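Local coordinates for lantibiotic dehydratase (Microbispora corallina, PDB 5EHK), which probably dehydrates serine and threonine residues of the NAI-107 lantibiotic precursor peptide, using glutamyl-tRNA to activate their hydroxyl groups before elimination, at residues Thr949-Thr954 with Arg1084-Ser1089; Ala959-Ala964 with Ser1076-Thr1081; Glu1005-Tyr1010 with Leu1097-Gly1102. One frame throughout, in Å; residues are numbered along the deposited sequence.

Read from the N terminus, the first of these segments lie on helix 950-965, whose first turn belongs to contact 1 and whose second half belongs to contact 2. Helix 1068-1085 returns beside it, so contact 2 closes a loop of 111 residues, and contact 1, at the end of the returning helix, closes a loop of 129 that encloses it. Residues 1005-1010 lie inside both loops but find their partner beyond them, on helix 1090-1109. Contact 3 thus closes a loop of 86 residues and crosses the other two. It does not touch them; the short link 1086-1089, joining helices 1068-1085 and 1090-1109, connects the two pairings along the chain.

Contact 1: Thr949-Thr954 with Arg1084-Ser1089; sequences TLDEVT and RLIGGS
The carboxylate of Glu952 and the peptide carbonyl of Leu950 are the flat groups that order this helix start. Glu952 OE1 takes the N-H of Thr949 on its anti lone pair at 2.7 Å from Thr949 N, nearly straight at 168°, while the Thr949 hydroxyl donates to the same oxygen from above the carboxylate plane. Thr949 OG1 accepts from Glu952 N at 3.2 Å, which completes a capping box. At the Leu950 carbonyl, Thr954 N forms the usual helical bond and Thr954 OG1, 2.9 Å from Leu950 O, adds a second from above the plane, 40° out of it.

Across the contact, carbon meets carbon, apart from the Thr954 hydroxyl and the Leu1085 carbonyl. Leu950, with CG anti to its backbone N (chi1 -151°), slides past Ile1086 in the opposite direction, bringing Leu950 CG to 3.8 Å from Ile1086 CG2. Thr954 OG1, anti to the carbonyl carbon and beside the backbone N, lies 3.7 Å from Ile1086 CG2. It also faces Leu1085, with Leu1085 CG 3.5 Å from Thr954 OG1, the two side chains sliding past each other in opposite directions. Ile1086 is the first residue past helix 1068-1085, so the end of that helix meets the start of helix 950-965 in the C-terminal region of the dehydratase. Val1096 of helix 1090-1109 touches both Thr954 and Ile1086, and Asp951 OD1 forms a salt bridge with Arg1092.

No hydrogen bond joins the two segments. The Thr954 hydroxyl can face carbon because its proton is committed to Leu950 O, and Asp951 would probably be kept ionised by Arg1092.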
ATOM      1  N   THR A 949     -36.149  11.747  -2.643  1.00 32.84           N
ATOM      2  CA  THR A 949     -34.796  11.356  -2.976  1.00 35.70           C
ATOM      3  C   THR A 949     -34.653   9.844  -2.817  1.00 31.36           C
ATOM      4  O   THR A 949     -35.534   9.177  -2.291  1.00 35.22           O
ATOM      5  CB  THR A 949     -33.781  12.048  -2.047  1.00 37.09           C
ATOM      6  OG1 THR A 949     -34.036  11.652  -0.693  1.00 38.45           O
ATOM      7  CG2 THR A 949     -33.893  13.570  -2.160  1.00 32.05           C
ATOM      8  N   LEU A 950     -33.535   9.309  -3.274  1.00 27.15           N
ATOM      9  CA  LEU A 950     -33.231   7.909  -3.084  1.00 23.38           C
ATOM     10  C   LEU A 950     -33.119   7.559  -1.608  1.00 25.34           C
ATOM     11  O   LEU A 950     -33.613   6.529  -1.184  1.00 30.27           O
ATOM     12  CB  LEU A 950     -31.932   7.571  -3.805  1.00 23.61           C
ATOM     13  CG  LEU A 950     -31.733   6.153  -4.332  1.00 25.72           C
ATOM     14  CD1 LEU A 950     -32.943   5.659  -5.114  1.00 23.69           C
ATOM     15  CD2 LEU A 950     -30.499   6.131  -5.205  1.00 22.85           C
ATOM     16  N   ASP A 951     -32.494   8.422  -0.812  1.00 33.20           N
ATOM     17  CA  ASP A 951     -32.363   8.155   0.623  1.00 33.03           C
ATOM     18  C   ASP A 951     -33.728   8.070   1.285  1.00 31.79           C
ATOM     19  O   ASP A 951     -33.948   7.272   2.202  1.00 31.80           O
ATOM     20  CB  ASP A 951     -31.523   9.215   1.327  1.00 29.90           C
ATOM     21  CG  ASP A 951     -30.074   9.181   0.910  1.00 38.87           C
ATOM     22  OD1 ASP A 951     -29.783   8.620  -0.167  1.00 36.85           O
ATOM     23  OD2 ASP A 951     -29.219   9.695   1.670  1.00 47.33           O
ATOM     24  N   GLU A 952     -34.642   8.905   0.820  1.00 30.33           N
ATOM     25  CA  GLU A 952     -35.995   8.864   1.335  1.00 36.21           C
ATOM     26  C   GLU A 952     -36.677   7.542   1.012  1.00 28.42           C
ATOM     27  O   GLU A 952     -37.137   6.852   1.917  1.00 28.13           O
ATOM     28  CB  GLU A 952     -36.815  10.057   0.828  1.00 36.13           C
ATOM     29  CG  GLU A 952     -36.598  11.318   1.666  1.00 43.11           C
ATOM     30  CD  GLU A 952     -37.050  12.582   0.968  1.00 45.21           C
ATOM     31  OE1 GLU A 952     -36.994  12.630  -0.283  1.00 43.78           O
ATOM     32  OE2 GLU A 952     -37.488  13.518   1.671  1.00 44.34           O
ATOM     33  N   VAL A 953     -36.709   7.167  -0.261  1.00 30.09           N
ATOM     34  CA  VAL A 953     -37.404   5.944  -0.643  1.00 26.87           C
ATOM     35  C   VAL A 953     -36.729   4.738   0.012  1.00 28.19           C
ATOM     36  O   VAL A 953     -37.396   3.751   0.316  1.00 26.06           O
ATOM     37  CB  VAL A 953     -37.531   5.774  -2.171  1.00 26.43           C
ATOM     38  CG1 VAL A 953     -38.046   7.071  -2.798  1.00 23.50           C
ATOM     39  CG2 VAL A 953     -36.204   5.381  -2.782  1.00 24.12           C
ATOM     40  N   THR A 954     -35.419   4.832   0.261  1.00 28.05           N
ATOM     41  CA  THR A 954     -34.694   3.757   0.944  1.00 25.27           C
ATOM     42  C   THR A 954     -35.080   3.675   2.419  1.00 23.68           C
ATOM     43  O   THR A 954     -35.287   2.580   2.949  1.00 21.14           O
ATOM     44  CB  THR A 954     -33.170   3.855   0.762  1.00 24.41           C
ATOM     45  OG1 THR A 954     -32.863   3.817  -0.637  1.00 26.65           O
ATOM     46  CG2 THR A 954     -32.454   2.670   1.430  1.00 21.02           C
ATOM     47  N   ARG A1084     -29.348  -3.111  -2.535  1.00 13.17           N
ATOM     48  CA  ARG A1084     -29.949  -3.033  -3.848  1.00 11.93           C
ATOM     49  C   ARG A1084     -30.257  -1.611  -4.273  1.00 12.27           C
ATOM     50  O   ARG A1084     -30.221  -1.294  -5.451  1.00 10.57           O
ATOM     51  CB  ARG A1084     -31.208  -3.884  -3.920  1.00 11.36           C
ATOM     52  CG  ARG A1084     -30.936  -5.323  -4.220  1.00 12.27           C
ATOM     53  CD  ARG A1084     -32.225  -6.081  -4.278  1.00 11.58           C
ATOM     54  NE  ARG A1084     -32.507  -6.742  -3.013  1.00 12.12           N
ATOM     55  CZ  ARG A1084     -31.970  -7.902  -2.657  1.00 13.52           C
ATOM     56  NH1 ARG A1084     -31.107  -8.519  -3.464  1.00 11.52           N
ATOM     57  NH2 ARG A1084     -32.295  -8.441  -1.497  1.00 14.74           N
ATOM     58  N   LEU A1085     -30.570  -0.766  -3.305  1.00 13.72           N
ATOM     59  CA  LEU A1085     -31.038   0.577  -3.590  1.00 12.71           C
ATOM     60  C   LEU A1085     -29.865   1.585  -3.565  1.00 14.95           C
ATOM     61  O   LEU A1085     -29.684   2.350  -4.514  1.00 14.69           O
ATOM     62  CB  LEU A1085     -32.140   0.963  -2.600  1.00 13.04           C
ATOM     63  CG  LEU A1085     -33.584   1.336  -2.960  1.00 11.14           C
ATOM     64  CD1 LEU A1085     -33.953   1.145  -4.406  1.00 12.37           C
ATOM     65  CD2 LEU A1085     -34.525   0.574  -2.067  1.00 12.88           C
ATOM     66  N   ILE A1086     -29.024   1.550  -2.535  1.00 13.56           N
ATOM     67  CA  ILE A1086     -27.934   2.532  -2.460  1.00 17.41           C
ATOM     68  C   ILE A1086     -26.646   1.815  -2.120  1.00 19.46           C
ATOM     69  O   ILE A1086     -26.432   0.661  -2.520  1.00 20.43           O
ATOM     70  CB  ILE A1086     -28.203   3.621  -1.399  1.00 17.32           C
ATOM     71  CG1 ILE A1086     -28.493   2.977  -0.042  1.00 20.44           C
ATOM     72  CG2 ILE A1086     -29.385   4.504  -1.804  1.00 16.72           C
ATOM     73  CD1 ILE A1086     -28.626   3.952   1.072  1.00 20.83           C
ATOM     74  N   GLY A1087     -25.747   2.476  -1.419  1.00 25.22           N
ATOM     75  CA  GLY A1087     -24.616   1.713  -0.932  1.00 38.74           C
ATOM     76  C   GLY A1087     -23.641   1.205  -1.978  1.00 33.34           C
ATOM     77  O   GLY A1087     -23.898   1.207  -3.184  1.00 20.83           O
ATOM     78  N   GLY A1088     -22.527   0.704  -1.467  1.00 35.81           N
ATOM     79  CA  GLY A1088     -21.255   0.972  -2.078  1.00 38.16           C
ATOM     80  C   GLY A1088     -20.766   2.100  -1.180  1.00 40.10           C
ATOM     81  O   GLY A1088     -19.853   2.852  -1.539  1.00 46.91           O
ATOM     82  N   SER A1089     -21.406   2.219  -0.010  1.00 30.65           N
ATOM     83  CA  SER A1089     -21.007   3.174   1.030  1.00 27.97           C
ATOM     84  C   SER A1089     -21.579   2.812   2.405  1.00 27.08           C
ATOM     85  O   SER A1089     -22.776   2.973   2.653  1.00 27.16           O
ATOM     86  CB  SER A1089     -21.467   4.583   0.647  1.00 32.79           C
ATOM     87  OG  SER A1089     -21.418   5.466   1.754  1.00 34.34           O
TER

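Contact 2: Ala959-Ala964 with Ser1076-Thr1081; sequences AALADA and SLLHMT
Two neighbouring helices of the C-terminal region, 950-965 and 1068-1085, run close to antiparallel here, their local axes 10.1 Å apart at closest approach with 152° between their directions. Leu961 carries almost the whole contact from its side. Its CG stands anti to the backbone N (chi1 -166°), which sends the branched end straight across, and both methyls reach Leu1077, CD2 going on to Leu1078 and CD1 to Thr1081. Leu961 CD2 meets Leu1078 CD1 at 3.9 Å, the two side chains crossing obliquely. The same Leu961 CD2 lies 4.0 Å from Leu1077 CB, and Leu961 and Leu1077 cross at about a right angle.

One leucine is thus lodged among residues i, i+1 and i+4 of its near-antiparallel neighbour in this helical part of the C-terminal region. Helix 1044-1059 closes in from another direction, Arg1046 and Val1050 touching the same Leu961. The other methyl, Leu961 CD1, slides alongside Thr1081 with 3.6 Å to Thr1081 OG1. The backbone oxygen Leu1077 O sits 4.0 Å from Leu961 CD1. The Thr1081 hydroxyl, buried, has its hydrogen bond with Asp930, the aspartate that also pairs with Arg1084 one turn further along.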
ATOM      1  N   ALA A 959     -38.157   0.866   6.617  1.00 23.23           N
ATOM      2  CA  ALA A 959     -39.205   0.869   7.630  1.00 23.99           C
ATOM      3  C   ALA A 959     -40.351  -0.038   7.230  1.00 23.26           C
ATOM      4  O   ALA A 959     -40.947  -0.725   8.073  1.00 19.02           O
ATOM      5  CB  ALA A 959     -39.704   2.266   7.857  1.00 25.85           C
ATOM      6  N   ALA A 960     -40.630  -0.059   5.931  1.00 23.01           N
ATOM      7  CA  ALA A 960     -41.684  -0.909   5.396  1.00 24.26           C
ATOM      8  C   ALA A 960     -41.342  -2.397   5.545  1.00 27.49           C
ATOM      9  O   ALA A 960     -42.239  -3.217   5.794  1.00 24.05           O
ATOM     10  CB  ALA A 960     -41.950  -0.569   3.948  1.00 23.08           C
ATOM     11  N   LEU A 961     -40.063  -2.747   5.388  1.00 21.79           N
ATOM     12  CA  LEU A 961     -39.648  -4.129   5.595  1.00 20.41           C
ATOM     13  C   LEU A 961     -39.756  -4.527   7.064  1.00 21.76           C
ATOM     14  O   LEU A 961     -40.285  -5.585   7.382  1.00 23.08           O
ATOM     15  CB  LEU A 961     -38.232  -4.380   5.062  1.00 21.49           C
ATOM     16  CG  LEU A 961     -37.763  -5.835   4.901  1.00 20.54           C
ATOM     17  CD1 LEU A 961     -36.798  -5.943   3.731  1.00 20.61           C
ATOM     18  CD2 LEU A 961     -37.095  -6.370   6.163  1.00 13.59           C
ATOM     19  N   ALA A 962     -39.236  -3.677   7.949  1.00 24.89           N
ATOM     20  CA  ALA A 962     -39.345  -3.881   9.395  1.00 21.65           C
ATOM     21  C   ALA A 962     -40.776  -4.109   9.846  1.00 25.26           C
ATOM     22  O   ALA A 962     -41.013  -5.019  10.644  1.00 27.94           O
ATOM     23  CB  ALA A 962     -38.740  -2.720  10.147  1.00 21.88           C
ATOM     24  N   ASP A 963     -41.717  -3.286   9.353  1.00 26.06           N
ATOM     25  CA  ASP A 963     -43.143  -3.464   9.657  1.00 24.48           C
ATOM     26  C   ASP A 963     -43.513  -4.849   9.200  1.00 23.16           C
ATOM     27  O   ASP A 963     -44.037  -5.637   9.967  1.00 28.37           O
ATOM     28  CB  ASP A 963     -44.045  -2.422   8.949  1.00 26.09           C
ATOM     29  CG  ASP A 963     -45.471  -2.298   9.588  1.00 30.45           C
ATOM     30  OD1 ASP A 963     -45.580  -1.771  10.718  1.00 36.40           O
ATOM     31  OD2 ASP A 963     -46.490  -2.680   8.971  1.00 20.79           O
ATOM     32  N   ALA A 964     -43.138  -5.176   7.973  1.00 23.73           N
ATOM     33  CA  ALA A 964     -43.668  -6.360   7.310  1.00 24.81           C
ATOM     34  C   ALA A 964     -43.212  -7.679   7.932  1.00 24.08           C
ATOM     35  O   ALA A 964     -43.992  -8.631   7.998  1.00 16.99           O
ATOM     36  CB  ALA A 964     -43.346  -6.322   5.812  1.00 21.03           C
ATOM     37  N   SER A1076     -29.822  -8.557   8.210  1.00 29.03           N
ATOM     38  CA  SER A1076     -29.321  -8.907   6.888  1.00 28.66           C
ATOM     39  C   SER A1076     -30.325  -8.416   5.865  1.00 27.28           C
ATOM     40  O   SER A1076     -29.945  -7.789   4.871  1.00 28.87           O
ATOM     41  CB  SER A1076     -29.159 -10.427   6.719  1.00 29.86           C
ATOM     42  OG  SER A1076     -27.965 -10.912   7.297  1.00 32.67           O
ATOM     43  N   LEU A1077     -31.607  -8.663   6.129  1.00 23.99           N
ATOM     44  CA  LEU A1077     -32.655  -8.235   5.214  1.00 17.64           C
ATOM     45  C   LEU A1077     -32.675  -6.712   5.071  1.00 21.13           C
ATOM     46  O   LEU A1077     -32.857  -6.205   3.969  1.00 23.10           O
ATOM     47  CB  LEU A1077     -34.017  -8.792   5.625  1.00 17.29           C
ATOM     48  CG  LEU A1077     -34.337 -10.257   5.298  1.00 15.37           C
ATOM     49  CD1 LEU A1077     -35.671 -10.662   5.867  1.00 12.53           C
ATOM     50  CD2 LEU A1077     -34.346 -10.480   3.794  1.00 16.58           C
ATOM     51  N   LEU A1078     -32.475  -5.980   6.167  1.00 23.18           N
ATOM     52  CA  LEU A1078     -32.361  -4.524   6.064  1.00 22.54           C
ATOM     53  C   LEU A1078     -31.161  -4.095   5.216  1.00 24.88           C
ATOM     54  O   LEU A1078     -31.290  -3.195   4.353  1.00 17.23           O
ATOM     55  CB  LEU A1078     -32.338  -3.798   7.425  1.00 18.87           C
ATOM     56  CG  LEU A1078     -33.582  -3.582   8.308  1.00 20.78           C
ATOM     57  CD1 LEU A1078     -34.922  -3.481   7.540  1.00 13.80           C
ATOM     58  CD2 LEU A1078     -33.646  -4.593   9.408  1.00 23.75           C
ATOM     59  N   HIS A1079     -30.004  -4.716   5.488  1.00 22.23           N
ATOM     60  CA  HIS A1079     -28.765  -4.447   4.740  1.00 22.37           C
ATOM     61  C   HIS A1079     -28.925  -4.676   3.211  1.00 19.09           C
ATOM     62  O   HIS A1079     -28.575  -3.813   2.408  1.00 16.97           O
ATOM     63  CB  HIS A1079     -27.584  -5.268   5.296  1.00 20.67           C
ATOM     64  CG  HIS A1079     -26.351  -5.214   4.444  1.00 18.58           C
ATOM     65  ND1 HIS A1079     -25.764  -4.026   4.055  1.00 15.01           N
ATOM     66  CD2 HIS A1079     -25.612  -6.197   3.881  1.00 20.99           C
ATOM     67  CE1 HIS A1079     -24.712  -4.282   3.299  1.00 18.36           C
ATOM     68  NE2 HIS A1079     -24.598  -5.592   3.175  1.00 19.16           N
ATOM     69  N   MET A1080     -29.479  -5.814   2.808  1.00 17.70           N
ATOM     70  CA  MET A1080     -29.664  -6.084   1.378  1.00 18.46           C
ATOM     71  C   MET A1080     -30.626  -5.125   0.672  1.00 18.45           C
ATOM     72  O   MET A1080     -30.472  -4.872  -0.525  1.00 16.84           O
ATOM     73  CB  MET A1080     -30.052  -7.552   1.126  1.00 14.60           C
ATOM     74  CG  MET A1080     -28.936  -8.577   1.390  1.00 16.36           C
ATOM     75  SD  MET A1080     -27.477  -8.504   0.301  1.00 18.98           S
ATOM     76  CE  MET A1080     -26.505  -7.181   0.971  1.00 21.03           C
ATOM     77  N   THR A1081     -31.606  -4.590   1.398  1.00 18.67           N
ATOM     78  CA  THR A1081     -32.504  -3.622   0.794  1.00 16.93           C
ATOM     79  C   THR A1081     -31.704  -2.365   0.505  1.00 17.35           C
ATOM     80  O   THR A1081     -31.866  -1.749  -0.545  1.00 19.42           O
ATOM     81  CB  THR A1081     -33.771  -3.351   1.641  1.00 16.29           C
ATOM     82  OG1 THR A1081     -34.789  -4.281   1.252  1.00 24.21           O
ATOM     83  CG2 THR A1081     -34.329  -1.986   1.367  1.00 15.64           C
TER

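Contact 3: Glu1005-Tyr1010 with Leu1097-Gly1102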
ATOM      1  N   GLU A1005     -26.023   7.411  17.333  1.00 73.80           N
ATOM      2  CA  GLU A1005     -25.514   7.288  15.968  1.00 66.91           C
ATOM      3  C   GLU A1005     -26.515   7.839  14.948  1.00 59.72           C
ATOM      4  O   GLU A1005     -26.317   7.682  13.740  1.00 59.75           O
ATOM      5  CB  GLU A1005     -25.271   5.811  15.630  1.00 66.28           C
ATOM      6  CG  GLU A1005     -24.241   5.081  16.479  1.00 66.42           C
ATOM      7  CD  GLU A1005     -24.044   3.626  16.030  1.00 73.26           C
ATOM      8  OE1 GLU A1005     -24.818   3.145  15.167  1.00 62.46           O
ATOM      9  OE2 GLU A1005     -23.105   2.966  16.532  1.00 72.82           O
ATOM     10  N   LEU A1006     -27.587   8.467  15.428  1.00 55.06           N
ATOM     11  CA  LEU A1006     -28.545   9.127  14.548  1.00 57.33           C
ATOM     12  C   LEU A1006     -27.848  10.157  13.693  1.00 54.70           C
ATOM     13  O   LEU A1006     -27.010  10.898  14.175  1.00 59.80           O
ATOM     14  CB  LEU A1006     -29.667   9.796  15.336  1.00 61.33           C
ATOM     15  CG  LEU A1006     -30.978   9.033  15.506  1.00 57.50           C
ATOM     16  CD1 LEU A1006     -30.729   7.558  15.798  1.00 58.55           C
ATOM     17  CD2 LEU A1006     -31.800   9.670  16.608  1.00 59.76           C
ATOM     18  N   PRO A1007     -28.207  10.221  12.414  1.00 58.26           N
ATOM     19  CA  PRO A1007     -27.468  11.124  11.531  1.00 58.71           C
ATOM     20  C   PRO A1007     -27.861  12.565  11.774  1.00 54.99           C
ATOM     21  O   PRO A1007     -28.978  12.822  12.204  1.00 56.74           O
ATOM     22  CB  PRO A1007     -27.916  10.682  10.140  1.00 56.63           C
ATOM     23  CG  PRO A1007     -29.308  10.135  10.356  1.00 49.78           C
ATOM     24  CD  PRO A1007     -29.282   9.490  11.716  1.00 52.31           C
ATOM     25  N   PRO A1008     -26.921  13.489  11.560  1.00 60.73           N
ATOM     26  CA  PRO A1008     -27.149  14.933  11.589  1.00 63.57           C
ATOM     27  C   PRO A1008     -28.486  15.323  10.964  1.00 61.23           C
ATOM     28  O   PRO A1008     -29.339  15.870  11.666  1.00 59.29           O
ATOM     29  CB  PRO A1008     -25.989  15.475  10.751  1.00 61.81           C
ATOM     30  CG  PRO A1008     -24.890  14.425  10.881  1.00 61.55           C
ATOM     31  CD  PRO A1008     -25.484  13.180  11.509  1.00 62.77           C
ATOM     32  N   ASP A1009     -28.671  14.994   9.687  1.00 57.24           N
ATOM     33  CA  ASP A1009     -29.872  15.354   8.923  1.00 64.64           C
ATOM     34  C   ASP A1009     -31.181  14.988   9.626  1.00 66.42           C
ATOM     35  O   ASP A1009     -32.229  15.580   9.355  1.00 63.66           O
ATOM     36  CB  ASP A1009     -29.841  14.632   7.579  1.00 65.09           C
ATOM     37  CG  ASP A1009     -28.650  15.006   6.746  1.00 70.04           C
ATOM     38  OD1 ASP A1009     -28.518  16.198   6.386  1.00 74.51           O
ATOM     39  OD2 ASP A1009     -27.803  14.113   6.529  1.00 65.43           O
ATOM     40  N   TYR A1010     -31.123  14.006  10.519  1.00 64.69           N
ATOM     41  CA  TYR A1010     -32.289  13.652  11.308  1.00 57.99           C
ATOM     42  C   TYR A1010     -32.462  14.546  12.538  1.00 63.09           C
ATOM     43  O   TYR A1010     -33.546  15.079  12.777  1.00 61.53           O
ATOM     44  CB  TYR A1010     -32.288  12.163  11.701  1.00 54.70           C
ATOM     45  CG  TYR A1010     -33.476  11.829  12.567  1.00 57.09           C
ATOM     46  CD1 TYR A1010     -34.758  11.792  12.030  1.00 59.80           C
ATOM     47  CD2 TYR A1010     -33.326  11.588  13.923  1.00 59.19           C
ATOM     48  CE1 TYR A1010     -35.859  11.522  12.818  1.00 59.55           C
ATOM     49  CE2 TYR A1010     -34.420  11.310  14.721  1.00 61.84           C
ATOM     50  CZ  TYR A1010     -35.683  11.278  14.162  1.00 62.42           C
ATOM     51  OH  TYR A1010     -36.779  11.001  14.946  1.00 60.10           O
ATOM     52  N   LEU A1097     -30.350   4.384   7.395  1.00 25.94           N
ATOM     53  CA  LEU A1097     -31.030   3.546   8.385  1.00 28.97           C
ATOM     54  C   LEU A1097     -31.343   4.343   9.642  1.00 33.38           C
ATOM     55  O   LEU A1097     -32.358   4.111  10.292  1.00 31.95           O
ATOM     56  CB  LEU A1097     -30.267   2.259   8.718  1.00 27.64           C
ATOM     57  CG  LEU A1097     -30.393   1.070   7.749  1.00 23.07           C
ATOM     58  CD1 LEU A1097     -29.679  -0.146   8.309  1.00 21.81           C
ATOM     59  CD2 LEU A1097     -31.820   0.723   7.422  1.00 18.34           C
ATOM     60  N   GLY A1098     -30.460   5.279   9.976  1.00 37.61           N
ATOM     61  CA  GLY A1098     -30.662   6.168  11.105  1.00 40.10           C
ATOM     62  C   GLY A1098     -31.961   6.936  10.979  1.00 38.79           C
ATOM     63  O   GLY A1098     -32.803   6.883  11.874  1.00 42.09           O
ATOM     64  N   LEU A1099     -32.105   7.657   9.868  1.00 32.99           N
ATOM     65  CA  LEU A1099     -33.322   8.399   9.563  1.00 35.86           C
ATOM     66  C   LEU A1099     -34.567   7.601   9.898  1.00 42.32           C
ATOM     67  O   LEU A1099     -35.467   8.091  10.569  1.00 51.51           O
ATOM     68  CB  LEU A1099     -33.377   8.815   8.090  1.00 40.78           C
ATOM     69  CG  LEU A1099     -32.683  10.073   7.563  1.00 44.98           C
ATOM     70  CD1 LEU A1099     -31.203   9.884   7.312  1.00 41.74           C
ATOM     71  CD2 LEU A1099     -33.369  10.487   6.285  1.00 47.74           C
ATOM     72  N   ALA A1100     -34.616   6.367   9.423  1.00 38.84           N
ATOM     73  CA  ALA A1100     -35.780   5.539   9.633  1.00 34.98           C
ATOM     74  C   ALA A1100     -35.863   5.127  11.093  1.00 40.23           C
ATOM     75  O   ALA A1100     -36.952   5.094  11.671  1.00 41.12           O
ATOM     76  CB  ALA A1100     -35.716   4.318   8.734  1.00 37.64           C
ATOM     77  N   ARG A1101     -34.704   4.822  11.680  1.00 39.23           N
ATOM     78  CA  ARG A1101     -34.628   4.394  13.079  1.00 42.18           C
ATOM     79  C   ARG A1101     -35.156   5.465  14.024  1.00 50.76           C
ATOM     80  O   ARG A1101     -36.030   5.192  14.852  1.00 46.91           O
ATOM     81  CB  ARG A1101     -33.213   3.971  13.449  1.00 43.56           C
ATOM     82  CG  ARG A1101     -33.077   3.452  14.857  1.00 41.23           C
ATOM     83  CD  ARG A1101     -31.633   3.039  15.152  1.00 48.90           C
ATOM     84  NE  ARG A1101     -30.654   4.126  15.082  1.00 55.12           N
ATOM     85  CZ  ARG A1101     -29.645   4.184  14.214  1.00 52.66           C
ATOM     86  NH1 ARG A1101     -29.474   3.234  13.312  1.00 46.49           N
ATOM     87  NH2 ARG A1101     -28.799   5.204  14.250  1.00 58.69           N
ATOM     88  N   GLY A1102     -34.610   6.675  13.895  1.00 53.53           N
ATOM     89  CA  GLY A1102     -35.096   7.823  14.638  1.00 54.07           C
ATOM     90  C   GLY A1102     -36.598   8.013  14.475  1.00 52.73           C
ATOM     91  O   GLY A1102     -37.332   7.990  15.462  1.00 52.75           O
TER
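Glu1005, exposed to solvent, opens the contact. Its backbone oxygen lies near the plane of the Arg1101 guanidinium, at the edge, with Glu1005 O 3.5 Å from Arg1101 NH2. The carboxylate is less involved, Glu1005 OE1 staying 4.6 Å from Arg1101 NH2 and well out of the guanidinium plane. Leu1006 crosses the arginine obliquely and sets a methyl against the same edge, Leu1006 CD1 being 3.4 Å from Arg1101 NH2.

Pro1007 rests its ring on the backbone of helix 1090-1109, Pro1007 CD lying 3.6 Å from Gly1098 CA. Pro1007 CG lies 3.6 Å from Leu1099 CD1, the two side chains crossing obliquely. The proline holds the N-cap position of helix 1008-1011, and its carbonyl receives Tyr1010 N. Tyr1010, CG anti to its own backbone N (chi1 178°), extends its ring obliquely to a second bare place one turn on, with Tyr1010 CE2 3.6 Å from Gly1102 CA.

Arg1101, bent at chi3 (62°), folds back so that Gly1098 CA lies 3.6 Å from the guanidinium plane, against one face and offset toward the rim of the group. With no CB at Gly1098 or Gly1102, the bare backbone is what lets the two rings approach. Glu1005 is too far and too far out of plane for a salt bridge, so it would probably add only a long-range charge effect on Arg1101.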